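Local coordinates for fat acid-binding protein (Eubacterium ventriosum, PDB 3NYI) that binds the long-chain fatty acid stearic acid and is probably a lipid-binding protein of the DegV family, at residues A[5-19]-A[128-142]. Sequence-based numbering, arbitrary orientation.
With STE (stearic acid), chain C.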
loop_
_atom_site.group_PDB
_atom_site.type_symbol
_atom_site.label_atom_id
_atom_site.label_comp_id
_atom_site.label_asym_id
_atom_site.label_seq_id
_atom_site.Cartn_x
_atom_site.Cartn_y
_atom_site.Cartn_z
ATOM N N TYR A 5 0.030 7.279 21.024
ATOM C CA TYR A 5 0.165 7.958 19.745
ATOM C C TYR A 5 -1.087 7.793 18.910
ATOM O O TYR A 5 -1.777 6.767 18.981
ATOM C CB TYR A 5 1.384 7.440 18.974
ATOM C CG TYR A 5 2.680 8.008 19.485
ATOM C CD1 TYR A 5 3.321 7.447 20.586
ATOM C CD2 TYR A 5 3.248 9.124 18.889
ATOM C CE1 TYR A 5 4.504 7.980 21.069
ATOM C CE2 TYR A 5 4.430 9.663 19.363
ATOM C CZ TYR A 5 5.052 9.087 20.450
ATOM O OH TYR A 5 6.226 9.629 20.918
ATOM N N LYS A 6 -1.386 8.819 18.126
ATOM C CA LYS A 6 -2.429 8.697 17.139
ATOM C C LYS A 6 -1.776 8.409 15.787
ATOM O O LYS A 6 -1.130 9.282 15.195
ATOM C CB LYS A 6 -3.267 9.968 17.089
ATOM C CG LYS A 6 -4.182 10.125 18.284
ATOM C CD LYS A 6 -5.299 9.094 18.280
ATOM C CE LYS A 6 -6.248 9.326 19.456
ATOM N NZ LYS A 6 -7.524 8.571 19.331
ATOM N N ILE A 7 -1.919 7.166 15.331
ATOM C CA ILE A 7 -1.374 6.740 14.040
ATOM C C ILE A 7 -2.315 7.149 12.902
ATOM O O ILE A 7 -3.519 6.903 12.962
ATOM C CB ILE A 7 -1.115 5.228 14.038
ATOM C CG1 ILE A 7 -0.084 4.891 15.122
ATOM C CG2 ILE A 7 -0.651 4.754 12.659
ATOM C CD1 ILE A 7 0.130 3.409 15.359
ATOM N N VAL A 8 -1.759 7.803 11.883
ATOM C CA VAL A 8 -2.522 8.232 10.720
ATOM C C VAL A 8 -1.867 7.678 9.444
ATOM O O VAL A 8 -0.648 7.513 9.385
ATOM C CB VAL A 8 -2.593 9.783 10.646
ATOM C CG1 VAL A 8 -3.476 10.256 9.467
ATOM C CG2 VAL A 8 -3.097 10.362 11.985
ATOM N N SER A 9 -2.678 7.353 8.444
ATOM C CA SER A 9 -2.145 6.967 7.132
ATOM C C SER A 9 -3.056 7.516 6.058
ATOM O O SER A 9 -4.228 7.799 6.332
ATOM C CB SER A 9 -2.066 5.442 7.005
ATOM O OG SER A 9 -1.573 5.051 5.721
ATOM N N ASP A 10 -2.523 7.695 4.846
ATOM C CA ASP A 10 -3.373 7.991 3.705
ATOM C C ASP A 10 -4.030 6.690 3.276
ATOM O O ASP A 10 -3.615 5.599 3.693
ATOM C CB ASP A 10 -2.612 8.702 2.564
ATOM C CG ASP A 10 -1.525 7.832 1.925
ATOM O OD1 ASP A 10 -1.642 6.598 1.985
ATOM O OD2 ASP A 10 -0.565 8.397 1.338
ATOM N N SER A 11 -5.068 6.793 2.460
ATOM C CA SER A 11 -5.893 5.619 2.169
ATOM C C SER A 11 -5.227 4.584 1.263
ATOM O O SER A 11 -5.826 3.553 0.960
ATOM C CB SER A 11 -7.253 6.031 1.587
ATOM O OG SER A 11 -7.072 6.802 0.414
ATOM N N ALA A 12 -3.991 4.841 0.841
ATOM C CA ALA A 12 -3.301 3.886 -0.027
ATOM C C ALA A 12 -2.934 2.604 0.713
ATOM O O ALA A 12 -2.629 1.601 0.073
ATOM C CB ALA A 12 -2.032 4.509 -0.661
ATOM N N CYS A 13 -2.963 2.633 2.047
ATOM C CA CYS A 13 -2.526 1.464 2.845
ATOM C C CYS A 13 -3.523 0.294 2.785
ATOM O O CYS A 13 -3.162 -0.859 3.026
ATOM C CB CYS A 13 -2.279 1.874 4.306
ATOM S SG CYS A 13 -3.815 2.248 5.246
ATOM N N ASP A 14 -4.779 0.596 2.473
ATOM C CA ASP A 14 -5.796 -0.452 2.269
ATOM C C ASP A 14 -6.084 -1.324 3.512
ATOM O O ASP A 14 -6.586 -2.442 3.388
ATOM C CB ASP A 14 -5.407 -1.358 1.087
ATOM C CG ASP A 14 -5.383 -0.621 -0.236
ATOM O OD1 ASP A 14 -6.096 0.401 -0.354
ATOM O OD2 ASP A 14 -4.669 -1.071 -1.168
ATOM N N LEU A 15 -5.768 -0.822 4.698
ATOM C CA LEU A 15 -6.058 -1.552 5.927
ATOM C C LEU A 15 -7.556 -1.758 6.094
ATOM O O LEU A 15 -8.342 -0.866 5.793
ATOM C CB LEU A 15 -5.475 -0.816 7.136
ATOM C CG LEU A 15 -3.970 -0.999 7.332
ATOM C CD1 LEU A 15 -3.410 0.107 8.227
ATOM C CD2 LEU A 15 -3.659 -2.392 7.900
ATOM N N SER A 16 -7.949 -2.934 6.575
ATOM C CA SER A 16 -9.372 -3.252 6.726
ATOM C C SER A 16 -10.098 -2.346 7.725
ATOM O O SER A 16 -9.486 -1.804 8.650
ATOM C CB SER A 16 -9.538 -4.711 7.165
ATOM O OG SER A 16 -9.368 -4.832 8.572
ATOM N N LYS A 17 -11.410 -2.200 7.547
ATOM C CA LYS A 17 -12.240 -1.481 8.515
ATOM C C LYS A 17 -12.001 -1.998 9.930
ATOM O O LYS A 17 -11.834 -1.213 10.865
ATOM C CB LYS A 17 -13.722 -1.616 8.172
ATOM C CG LYS A 17 -14.165 -0.796 6.973
ATOM C CD LYS A 17 -14.069 0.694 7.250
ATOM C CE LYS A 17 -14.660 1.509 6.100
ATOM N NZ LYS A 17 -16.118 1.254 5.906
ATOM N N GLU A 18 -11.983 -3.322 10.071
ATOM C CA GLU A 18 -11.734 -3.972 11.359
ATOM C C GLU A 18 -10.408 -3.551 11.980
ATOM O O GLU A 18 -10.327 -3.304 13.183
ATOM C CB GLU A 18 -11.692 -5.491 11.203
ATOM C CG GLU A 18 -12.993 -6.168 10.865
ATOM C CD GLU A 18 -12.868 -7.681 10.963
ATOM O OE1 GLU A 18 -11.784 -8.162 11.372
ATOM O OE2 GLU A 18 -13.845 -8.390 10.638
ATOM N N TYR A 19 -9.358 -3.519 11.163
ATOM C CA TYR A 19 -8.029 -3.218 11.670
ATOM C C TYR A 19 -7.999 -1.790 12.196
ATOM O O TYR A 19 -7.434 -1.523 13.256
ATOM C CB TYR A 19 -6.977 -3.385 10.574
ATOM C CG TYR A 19 -5.567 -3.216 11.086
ATOM C CD1 TYR A 19 -4.756 -4.323 11.327
ATOM C CD2 TYR A 19 -5.057 -1.953 11.361
ATOM C CE1 TYR A 19 -3.462 -4.173 11.799
ATOM C CE2 TYR A 19 -3.772 -1.791 11.844
ATOM C CZ TYR A 19 -2.981 -2.898 12.064
ATOM O OH TYR A 19 -1.704 -2.722 12.541
ATOM N N THR A 128 -0.151 0.052 -0.551
ATOM C CA THR A 128 -1.074 -1.053 -0.294
ATOM C C THR A 128 -0.502 -2.063 0.731
ATOM O O THR A 128 -0.166 -1.659 1.858
ATOM C CB THR A 128 -1.624 -1.697 -1.634
ATOM O OG1 THR A 128 -2.544 -2.761 -1.344
ATOM C CG2 THR A 128 -0.490 -2.192 -2.578
ATOM N N VAL A 129 -0.405 -3.343 0.367
ATOM C CA VAL A 129 -0.038 -4.382 1.350
ATOM C C VAL A 129 1.226 -4.056 2.195
ATOM O O VAL A 129 1.235 -4.310 3.397
ATOM C CB VAL A 129 0.031 -5.814 0.719
ATOM C CG1 VAL A 129 1.184 -5.918 -0.289
ATOM C CG2 VAL A 129 0.138 -6.924 1.814
ATOM N N THR A 130 2.279 -3.509 1.581
ATOM C CA THR A 130 3.498 -3.255 2.348
ATOM C C THR A 130 3.374 -1.990 3.178
ATOM O O THR A 130 4.042 -1.846 4.166
ATOM C CB THR A 130 4.791 -3.181 1.495
ATOM O OG1 THR A 130 4.531 -2.479 0.278
ATOM C CG2 THR A 130 5.352 -4.606 1.172
ATOM N N GLN A 131 2.530 -1.049 2.754
ATOM C CA GLN A 131 2.257 0.078 3.599
ATOM C C GLN A 131 1.473 -0.412 4.809
ATOM O O GLN A 131 1.746 0.008 5.929
ATOM C CB GLN A 131 1.460 1.159 2.841
ATOM C CG GLN A 131 1.388 2.492 3.579
ATOM C CD GLN A 131 0.725 3.544 2.696
ATOM O OE1 GLN A 131 0.710 3.404 1.469
ATOM N NE2 GLN A 131 0.167 4.586 3.308
ATOM N N ALA A 132 0.505 -1.306 4.593
ATOM C CA ALA A 132 -0.223 -1.913 5.718
ATOM C C ALA A 132 0.713 -2.714 6.658
ATOM O O ALA A 132 0.626 -2.607 7.895
ATOM C CB ALA A 132 -1.346 -2.802 5.195
ATOM N N LEU A 133 1.615 -3.495 6.070
ATOM C CA LEU A 133 2.597 -4.260 6.874
ATOM C C LEU A 133 3.495 -3.354 7.714
ATOM O O LEU A 133 3.792 -3.665 8.870
ATOM C CB LEU A 133 3.464 -5.145 5.969
ATOM C CG LEU A 133 2.726 -6.369 5.421
ATOM C CD1 LEU A 133 3.527 -7.037 4.308
ATOM C CD2 LEU A 133 2.426 -7.363 6.567
ATOM N N LEU A 134 3.940 -2.236 7.133
ATOM C CA LEU A 134 4.794 -1.318 7.875
ATOM C C LEU A 134 4.031 -0.665 9.023
ATOM O O LEU A 134 4.525 -0.588 10.141
ATOM C CB LEU A 134 5.389 -0.239 6.962
ATOM C CG LEU A 134 6.336 0.734 7.673
ATOM C CD1 LEU A 134 7.648 0.026 8.064
ATOM C CD2 LEU A 134 6.629 1.955 6.794
ATOM N N ILE A 135 2.828 -0.170 8.744
ATOM C CA ILE A 135 2.032 0.415 9.796
ATOM C C ILE A 135 1.816 -0.596 10.916
ATOM O O ILE A 135 1.955 -0.284 12.096
ATOM C CB ILE A 135 0.682 0.899 9.259
ATOM C CG1 ILE A 135 0.906 2.133 8.383
ATOM C CG2 ILE A 135 -0.225 1.241 10.406
ATOM C CD1 ILE A 135 -0.301 2.470 7.450
ATOM N N ASP A 136 1.493 -1.817 10.531
ATOM C CA ASP A 136 1.281 -2.877 11.512
ATOM C C ASP A 136 2.533 -3.194 12.347
ATOM O O ASP A 136 2.430 -3.454 13.542
ATOM C CB ASP A 136 0.727 -4.138 10.838
ATOM C CG ASP A 136 0.375 -5.223 11.843
ATOM O OD1 ASP A 136 -0.474 -4.964 12.728
ATOM O OD2 ASP A 136 0.981 -6.311 11.759
ATOM N N GLN A 137 3.715 -3.154 11.742
ATOM C CA GLN A 137 4.928 -3.325 12.544
ATOM C C GLN A 137 5.019 -2.197 13.570
ATOM O O GLN A 137 5.366 -2.426 14.718
ATOM C CB GLN A 137 6.186 -3.372 11.677
ATOM C CG GLN A 137 6.362 -4.685 10.917
ATOM C CD GLN A 137 6.552 -5.874 11.857
ATOM O OE1 GLN A 137 7.391 -5.831 12.750
ATOM N NE2 GLN A 137 5.756 -6.928 11.666
ATOM N N PHE A 138 4.676 -0.977 13.159
ATOM C CA PHE A 138 4.712 0.162 14.067
ATOM C C PHE A 138 3.683 0.001 15.185
ATOM O O PHE A 138 3.985 0.236 16.350
ATOM C CB PHE A 138 4.454 1.479 13.305
ATOM C CG PHE A 138 5.054 2.673 13.975
ATOM C CD1 PHE A 138 6.399 2.968 13.800
ATOM C CD2 PHE A 138 4.289 3.481 14.805
ATOM C CE1 PHE A 138 6.973 4.048 14.433
ATOM C CE2 PHE A 138 4.854 4.572 15.441
ATOM C CZ PHE A 138 6.198 4.857 15.254
ATOM N N VAL A 139 2.466 -0.395 14.819
ATOM C CA VAL A 139 1.419 -0.670 15.803
ATOM C C VAL A 139 1.883 -1.735 16.801
ATOM O O VAL A 139 1.686 -1.594 18.012
ATOM C CB VAL A 139 0.103 -1.121 15.133
ATOM C CG1 VAL A 139 -0.861 -1.708 16.174
ATOM C CG2 VAL A 139 -0.539 0.046 14.371
ATOM N N ARG A 140 2.510 -2.786 16.288
ATOM C CA ARG A 140 3.059 -3.847 17.145
ATOM C C ARG A 140 4.093 -3.316 18.137
ATOM O O ARG A 140 4.022 -3.604 19.337
ATOM C CB ARG A 140 3.686 -4.953 16.308
ATOM C CG ARG A 140 2.703 -5.782 15.508
ATOM C CD ARG A 140 3.447 -6.744 14.594
ATOM N NE ARG A 140 2.532 -7.495 13.739
ATOM C CZ ARG A 140 2.553 -8.817 13.618
ATOM N NH1 ARG A 140 3.451 -9.536 14.291
ATOM N NH2 ARG A 140 1.680 -9.420 12.824
HETATM N N MSE A 141 5.053 -2.541 17.639
HETATM C CA MSE A 141 6.125 -2.025 18.494
HETATM C C MSE A 141 5.602 -1.200 19.654
HETATM O O MSE A 141 6.025 -1.390 20.803
HETATM C CB MSE A 141 7.177 -1.254 17.674
HETATM C CG MSE A 141 7.990 -2.168 16.741
HETATM SE SE MSE A 141 9.465 -1.256 15.827
HETATM C CE MSE A 141 8.432 -0.413 14.394
ATOM N N LEU A 142 4.674 -0.294 19.355
ATOM C CA LEU A 142 4.069 0.542 20.378
ATOM C C LEU A 142 3.234 -0.267 21.360
ATOM O O LEU A 142 3.283 -0.018 22.555
ATOM C CB LEU A 142 3.228 1.654 19.743
ATOM C CG LEU A 142 4.034 2.586 18.837
ATOM C CD1 LEU A 142 3.197 3.794 18.432
ATOM C CD2 LEU A 142 5.320 3.033 19.520
HETATM C C1 STE C . -1.987 10.327 -6.505
HETATM O O1 STE C . -1.254 11.089 -5.952
HETATM O O2 STE C . -2.642 10.710 -7.430
HETATM C C2 STE C . -1.911 8.819 -6.175
HETATM C C3 STE C . -1.054 8.072 -7.228
HETATM C C4 STE C . -1.079 6.549 -6.949
HETATM C C5 STE C . -0.043 5.804 -7.821
HETATM C C6 STE C . -0.133 4.282 -7.561
HETATM C C7 STE C . 0.822 3.498 -8.496
HETATM C C8 STE C . 0.800 2.005 -8.076
HETATM C C9 STE C . 1.715 1.154 -8.986
HETATM C C10 STE C . 1.579 -0.337 -8.574
HETATM C C11 STE C . 2.380 -0.563 -7.290
HETATM C C12 STE C . 1.618 -1.281 -6.151
HETATM C C13 STE C . 0.445 -2.164 -6.607
HETATM C C14 STE C . 0.582 -3.509 -5.843
HETATM C C15 STE C . -0.732 -4.322 -5.904
HETATM C C16 STE C . -0.431 -5.777 -5.467
HETATM C C17 STE C . -0.542 -5.894 -3.931
HETATM C C18 STE C . -0.418 -7.368 -3.480
#
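Gln131 swings CG to the side remote from its own backbone N (chi1 -168°) and runs extended from there, carrying its amide to the end of strand 6-10, while Asp10 turns its carboxylate back between its N and carbonyl carbon (chi1 65°). Gln131 NE2 thus meets Asp10 OD1 at 3.0 Å in a nearly straight bond (165°), with a weak second bond to Ser9 OG. OD1 also accepts from Ala12 N, closing an Asx turn; the two donors approach from opposite faces of the carboxylate, whose OD2 is held by Ser99 and the backbone N of Ile92. Further along the helix, Tyr19 OH donates to the anti lone pair of Asp136 OD1 (2.6 Å), ring and carboxylate steeply inclined. Arg140 NE forms a salt bridge with Asp136 OD2 (2.8 Å), and Arg140 also pairs with Asp265; Leu15 CD2 lies over the Tyr19 ring centre. Ile7 presses CD1 onto Val139 CG2 (3.6 Å) and the edge of Phe138. Helix 128-143 thereby packs antiparallel on strand 6-10 of a mixed sheet. Thr128 OG1 donates to Asp14 OD2 (2.7 Å), which Gly273 N also reaches, probably steadying a residue whose CG2 touches stearic acid C14; buried Asp10 and Asp136 each have several donors.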